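LPXTG cell wall surface protein (Streptococcus gordonii, PDB 4IGB) probably acts as a cell-wall-anchored adhesin on the streptococcal surface, this chain being its N-terminal part with the N1 and N2 domains. Local coordinates at residues B[197-202]-B[279-284]; B[246-251]-B[255-260]. All coordinates share one frame; numbering follows the deposited sequence.

Both contacts belong to the Sgo0707 N-terminal domain and converge on one sodium ion, their centres lying about 9 Å apart. In contact 1 the loop 197-202 brings Asp198 and Asp200 to the metal; in contact 2 Thr248 brings its backbone oxygen, and water 5 is common to both. The loop 197-202 also touches both halves of contact 2. Ile199 N lies 2.9 Å from Ser258 O, a probable hydrogen bond, and Asp200 OD2 lies 3.0 Å from Thr248 N, probably another. The Asp200 carboxylate oxygen that binds the ion is thus probably also tied to the backbone of the residue supplying a further ligand.

Contact 1: B[197-202]-B[279-284]; sequences TDIDAI and CSAVFG. With NA (sodium ion), chain M.
The Phe283 ring turns one face to water 1, which sits 3.4 Å above the ring plane, offset toward the rim, and joins Thr197 N to Val282 O. The other flat groups, the carboxylates of Asp198 and Asp200, each reach the sodium ion through one oxygen. The contact is a water-mediated antiparallel pairing: the backbones of 197-201 and 279-282 run 175° apart, and water fills the seam where direct backbone bonds would join two strands. Water 1 accepts from Thr197 N at 3.0 Å and donates to Val282 O. Water 2 reverses the roles, accepting from Val282 N at 2.9 Å and donating to Thr197 O. Together they mimic a hydrogen-bonded pair, widened by one layer of water. Thr197 suits this place because its hydroxyl adds a further link, OG1 lying 2.8 Å from water 3, which in turn meets Val282 O.

Farther along, apolar side chains take over from the waters. Ala201 CB packs 3.5 Å from Cys279 CB; both residues are small enough for the backbones to approach, and their CA atoms are the closest of the contact. Cys279 SG, set between its backbone N and carbonyl carbon (chi1 73°), lies beside the same methyl. Ile199 CD1 only just touches Ala281 CB, at 4.4 Å. Ala281 bonds through its backbone to Ile152 of strand 149-153, so the strand lies between that neighbour and the loop. Glu209 OE1 accepts from the backbone N of both Asp200 and Ala201, helping to fix the loop's course.

The aspartates suit the metal, their anionic oxygens being good ligands for a hard cation. In Asp198 a chi1 of -164° swings the carboxylate away from the backbone N and brings OD1 to the sodium ion at 2.6 Å; Asp200 OD2 binds it at 2.7 Å.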
loop_
_atom_site.group_PDB
_atom_site.type_symbol
_atom_site.label_atom_id
_atom_site.label_comp_id
_atom_site.label_asym_id
_atom_site.label_seq_id
_atom_site.Cartn_x
_atom_site.Cartn_y
_atom_site.Cartn_z
ATOM N N THR B 197 -10.783 -4.040 6.947
ATOM C CA THR B 197 -11.479 -5.247 7.387
ATOM C C THR B 197 -12.580 -4.907 8.376
ATOM O O THR B 197 -12.597 -3.827 8.964
ATOM C CB THR B 197 -10.521 -6.236 8.074
ATOM O OG1 THR B 197 -9.997 -5.629 9.256
ATOM C CG2 THR B 197 -9.376 -6.607 7.149
ATOM N N ASP B 198 -13.509 -5.835 8.562
ATOM C CA ASP B 198 -14.503 -5.682 9.610
ATOM C C ASP B 198 -15.332 -4.428 9.453
ATOM O O ASP B 198 -15.693 -3.792 10.445
ATOM C CB ASP B 198 -13.856 -5.674 11.007
ATOM C CG ASP B 198 -14.887 -5.908 12.109
ATOM O OD1 ASP B 198 -15.836 -6.683 11.848
ATOM O OD2 ASP B 198 -14.781 -5.311 13.200
ATOM N N ILE B 199 -15.655 -4.077 8.215
ATOM C CA ILE B 199 -16.571 -2.968 7.984
ATOM C C ILE B 199 -17.998 -3.482 8.170
ATOM O O ILE B 199 -18.593 -3.992 7.212
ATOM C CB ILE B 199 -16.437 -2.399 6.568
ATOM C CG1 ILE B 199 -14.970 -2.057 6.284
ATOM C CG2 ILE B 199 -17.387 -1.192 6.386
ATOM C CD1 ILE B 199 -14.320 -1.249 7.383
ATOM N N ASP B 200 -18.544 -3.334 9.380
ATOM C CA ASP B 200 -19.729 -4.099 9.766
ATOM C C ASP B 200 -20.623 -3.447 10.805
ATOM O O ASP B 200 -21.607 -4.046 11.230
ATOM C CB ASP B 200 -19.314 -5.494 10.260
ATOM C CG ASP B 200 -18.927 -5.509 11.738
ATOM O OD1 ASP B 200 -18.452 -4.478 12.240
ATOM O OD2 ASP B 200 -19.096 -6.555 12.406
ATOM N N ALA B 201 -20.307 -2.224 11.217
ATOM C CA ALA B 201 -21.116 -1.578 12.245
ATOM C C ALA B 201 -22.307 -0.849 11.651
ATOM O O ALA B 201 -22.181 -0.151 10.651
ATOM C CB ALA B 201 -20.277 -0.626 13.097
ATOM N N ILE B 202 -23.465 -1.029 12.284
ATOM C CA ILE B 202 -24.675 -0.318 11.927
ATOM C C ILE B 202 -25.410 0.008 13.220
ATOM O O ILE B 202 -25.586 -0.864 14.068
ATOM C CB ILE B 202 -25.573 -1.183 11.003
ATOM C CG1 ILE B 202 -24.794 -1.603 9.750
ATOM C CG2 ILE B 202 -26.865 -0.448 10.646
ATOM C CD1 ILE B 202 -25.620 -2.323 8.703
ATOM N N CYS B 279 -18.228 3.456 16.518
ATOM C CA CYS B 279 -17.458 2.348 15.968
ATOM C C CYS B 279 -16.109 2.840 15.490
ATOM O O CYS B 279 -15.874 4.039 15.390
ATOM C CB CYS B 279 -18.197 1.640 14.824
ATOM S SG CYS B 279 -18.273 2.560 13.255
ATOM N N SER B 280 -15.214 1.905 15.221
ATOM C CA SER B 280 -13.917 2.257 14.688
ATOM C C SER B 280 -13.404 1.089 13.871
ATOM O O SER B 280 -13.940 -0.027 13.954
ATOM C CB SER B 280 -12.947 2.588 15.819
ATOM O OG SER B 280 -12.663 1.435 16.588
ATOM N N ALA B 281 -12.382 1.356 13.068
ATOM C CA ALA B 281 -11.754 0.320 12.270
ATOM C C ALA B 281 -10.241 0.431 12.375
ATOM O O ALA B 281 -9.698 1.492 12.700
ATOM C CB ALA B 281 -12.197 0.421 10.805
ATOM N N VAL B 282 -9.567 -0.668 12.077
ATOM C CA VAL B 282 -8.135 -0.763 12.287
ATOM C C VAL B 282 -7.474 -0.951 10.934
ATOM O O VAL B 282 -7.955 -1.727 10.101
ATOM C CB VAL B 282 -7.793 -1.952 13.227
ATOM C CG1 VAL B 282 -6.298 -2.066 13.431
ATOM C CG2 VAL B 282 -8.489 -1.786 14.562
ATOM N N PHE B 283 -6.371 -0.246 10.719
ATOM C CA PHE B 283 -5.700 -0.262 9.432
ATOM C C PHE B 283 -4.203 -0.448 9.565
ATOM O O PHE B 283 -3.575 0.100 10.474
ATOM C CB PHE B 283 -5.922 1.058 8.697
ATOM C CG PHE B 283 -7.361 1.429 8.540
ATOM C CD1 PHE B 283 -8.074 1.025 7.424
ATOM C CD2 PHE B 283 -7.997 2.195 9.501
ATOM C CE1 PHE B 283 -9.411 1.371 7.271
ATOM C CE2 PHE B 283 -9.322 2.553 9.364
ATOM C CZ PHE B 283 -10.038 2.141 8.243
ATOM N N GLY B 284 -3.632 -1.186 8.624
ATOM C CA GLY B 284 -2.194 -1.185 8.426
ATOM C C GLY B 284 -1.887 -0.639 7.050
ATOM O O GLY B 284 -2.798 -0.325 6.293
HETATM NA NA NA M . -17.166 -7.386 14.030
HETATM O O HOH W 1 -10.171 -1.621 8.655
HETATM O O HOH W 2 -11.102 -3.013 11.506
HETATM O O HOH W 3 -7.548 -4.360 9.442
HETATM O O HOH W 4 -15.732 -2.107 12.653
HETATM O O HOH W 5 -15.142 -8.178 15.154
#

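Contact 2: B[246-251]-B[255-260]. With NA (sodium ion), chain M.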
loop_
_atom_site.group_PDB
_atom_site.type_symbol
_atom_site.label_atom_id
_atom_site.label_comp_id
_atom_site.label_asym_id
_atom_site.label_seq_id
_atom_site.Cartn_x
_atom_site.Cartn_y
_atom_site.Cartn_z
ATOM N N GLN B 246 -23.741 -6.132 7.489
ATOM C CA GLN B 246 -23.995 -7.119 8.533
ATOM C C GLN B 246 -22.812 -7.326 9.465
ATOM O O GLN B 246 -21.670 -7.025 9.120
ATOM C CB GLN B 246 -24.404 -8.456 7.913
ATOM C CG GLN B 246 -23.382 -9.021 6.932
ATOM C CD GLN B 246 -23.665 -10.473 6.565
ATOM O OE1 GLN B 246 -24.432 -10.766 5.636
ATOM N NE2 GLN B 246 -23.040 -11.391 7.294
ATOM N N ILE B 247 -23.103 -7.850 10.652
ATOM C CA ILE B 247 -22.076 -8.205 11.619
ATOM C C ILE B 247 -21.192 -9.307 11.060
ATOM O O ILE B 247 -21.681 -10.232 10.416
ATOM C CB ILE B 247 -22.712 -8.703 12.914
ATOM C CG1 ILE B 247 -23.735 -7.686 13.410
ATOM C CG2 ILE B 247 -21.651 -8.936 13.976
ATOM C CD1 ILE B 247 -23.097 -6.424 13.891
ATOM N N THR B 248 -19.891 -9.197 11.289
ATOM C CA THR B 248 -18.944 -10.242 10.916
ATOM C C THR B 248 -18.000 -10.465 12.078
ATOM O O THR B 248 -17.475 -9.507 12.646
ATOM C CB THR B 248 -18.083 -9.853 9.685
ATOM O OG1 THR B 248 -17.510 -8.553 9.894
ATOM C CG2 THR B 248 -18.927 -9.833 8.423
ATOM N N GLY B 249 -17.769 -11.725 12.432
ATOM C CA GLY B 249 -16.845 -12.027 13.504
ATOM C C GLY B 249 -15.734 -12.946 13.046
ATOM O O GLY B 249 -15.921 -13.757 12.135
ATOM N N GLY B 250 -14.575 -12.819 13.684
ATOM C CA GLY B 250 -13.422 -13.631 13.344
ATOM C C GLY B 250 -12.650 -13.110 12.143
ATOM O O GLY B 250 -13.221 -12.529 11.218
ATOM N N SER B 251 -11.347 -13.344 12.155
ATOM C CA SER B 251 -10.447 -12.892 11.103
ATOM C C SER B 251 -10.914 -13.223 9.685
ATOM O O SER B 251 -10.954 -12.341 8.823
ATOM C CB SER B 251 -9.062 -13.485 11.320
ATOM O OG SER B 251 -8.205 -13.133 10.248
ATOM N N ASN B 255 -12.041 -10.203 6.976
ATOM C CA ASN B 255 -11.291 -9.959 5.753
ATOM C C ASN B 255 -12.108 -10.277 4.509
ATOM O O ASN B 255 -12.163 -9.486 3.565
ATOM C CB ASN B 255 -10.030 -10.816 5.733
ATOM C CG ASN B 255 -8.949 -10.280 6.628
ATOM O OD1 ASN B 255 -8.078 -9.519 6.189
ATOM N ND2 ASN B 255 -9.005 -10.652 7.902
ATOM N N ASN B 256 -12.735 -11.449 4.510
ATOM C CA ASN B 256 -13.414 -11.948 3.315
ATOM C C ASN B 256 -14.861 -11.491 3.143
ATOM O O ASN B 256 -15.297 -11.223 2.026
ATOM C CB ASN B 256 -13.298 -13.477 3.245
ATOM C CG ASN B 256 -11.852 -13.939 3.061
ATOM O OD1 ASN B 256 -11.181 -13.548 2.102
ATOM N ND2 ASN B 256 -11.359 -14.748 3.998
ATOM N N VAL B 257 -15.606 -11.407 4.240
ATOM C CA VAL B 257 -16.997 -10.996 4.173
ATOM C C VAL B 257 -17.179 -9.477 4.298
ATOM O O VAL B 257 -18.002 -8.872 3.592
ATOM C CB VAL B 257 -17.840 -11.688 5.262
ATOM C CG1 VAL B 257 -19.224 -11.063 5.333
ATOM C CG2 VAL B 257 -17.923 -13.205 4.997
ATOM N N SER B 258 -16.425 -8.859 5.203
ATOM C CA SER B 258 -16.582 -7.430 5.441
ATOM C C SER B 258 -15.295 -6.625 5.187
ATOM O O SER B 258 -15.143 -5.526 5.710
ATOM C CB SER B 258 -17.080 -7.186 6.864
ATOM O OG SER B 258 -16.142 -7.660 7.828
ATOM N N GLY B 259 -14.395 -7.155 4.365
ATOM C CA GLY B 259 -13.163 -6.455 4.033
ATOM C C GLY B 259 -12.776 -6.568 2.569
ATOM O O GLY B 259 -13.469 -7.208 1.782
ATOM N N LEU B 260 -11.667 -5.946 2.186
ATOM C CA LEU B 260 -11.235 -5.989 0.799
ATOM C C LEU B 260 -9.800 -5.508 0.701
ATOM O O LEU B 260 -9.255 -5.010 1.678
ATOM C CB LEU B 260 -12.138 -5.116 -0.078
ATOM C CG LEU B 260 -12.123 -3.604 0.189
ATOM C CD1 LEU B 260 -12.510 -2.827 -1.060
ATOM C CD2 LEU B 260 -13.044 -3.244 1.344
HETATM NA NA NA M . -17.166 -7.386 14.030
HETATM O O HOH W 5 -15.142 -8.178 15.154
#
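Ser251 O receives two hydrogen bonds from Asn255, both within the short helix 250-256. One is the ordinary helical bond from Asn255 N, 3.0 Å long. The other comes from Asn255 ND2 at 2.7 Å and is almost straight (177°): Ser251 O lies in the plane of the Asn255 amide, but ND2 stands 39° above the carbonyl plane. With CG beside the backbone N (chi1 -77°), the amide turns back along the helix, and asparagine suits the place because its OD1 can also accept from Lys195 NZ. A third bond joins hydroxyls, Thr248 OG1 to Ser258 OG at 2.6 Å, and the short serine side chain lets OG bond to Glu254 O as well.

Apolar packing is chiefly between the side chains of Thr248 and Val257, which slide past each other in opposite directions and meet at Thr248 CG2 and Val257 CG1, 3.3 Å apart and tighter than usual van der Waals contact.

Metal binding uses the backbone of the same threonine, Thr248 O lying 2.5 Å from the sodium ion. Threonine offers hydroxyl and methyl together, consistent with both contacts setting how its carbonyl, a neutral ligand beside two aspartates, points toward the ion.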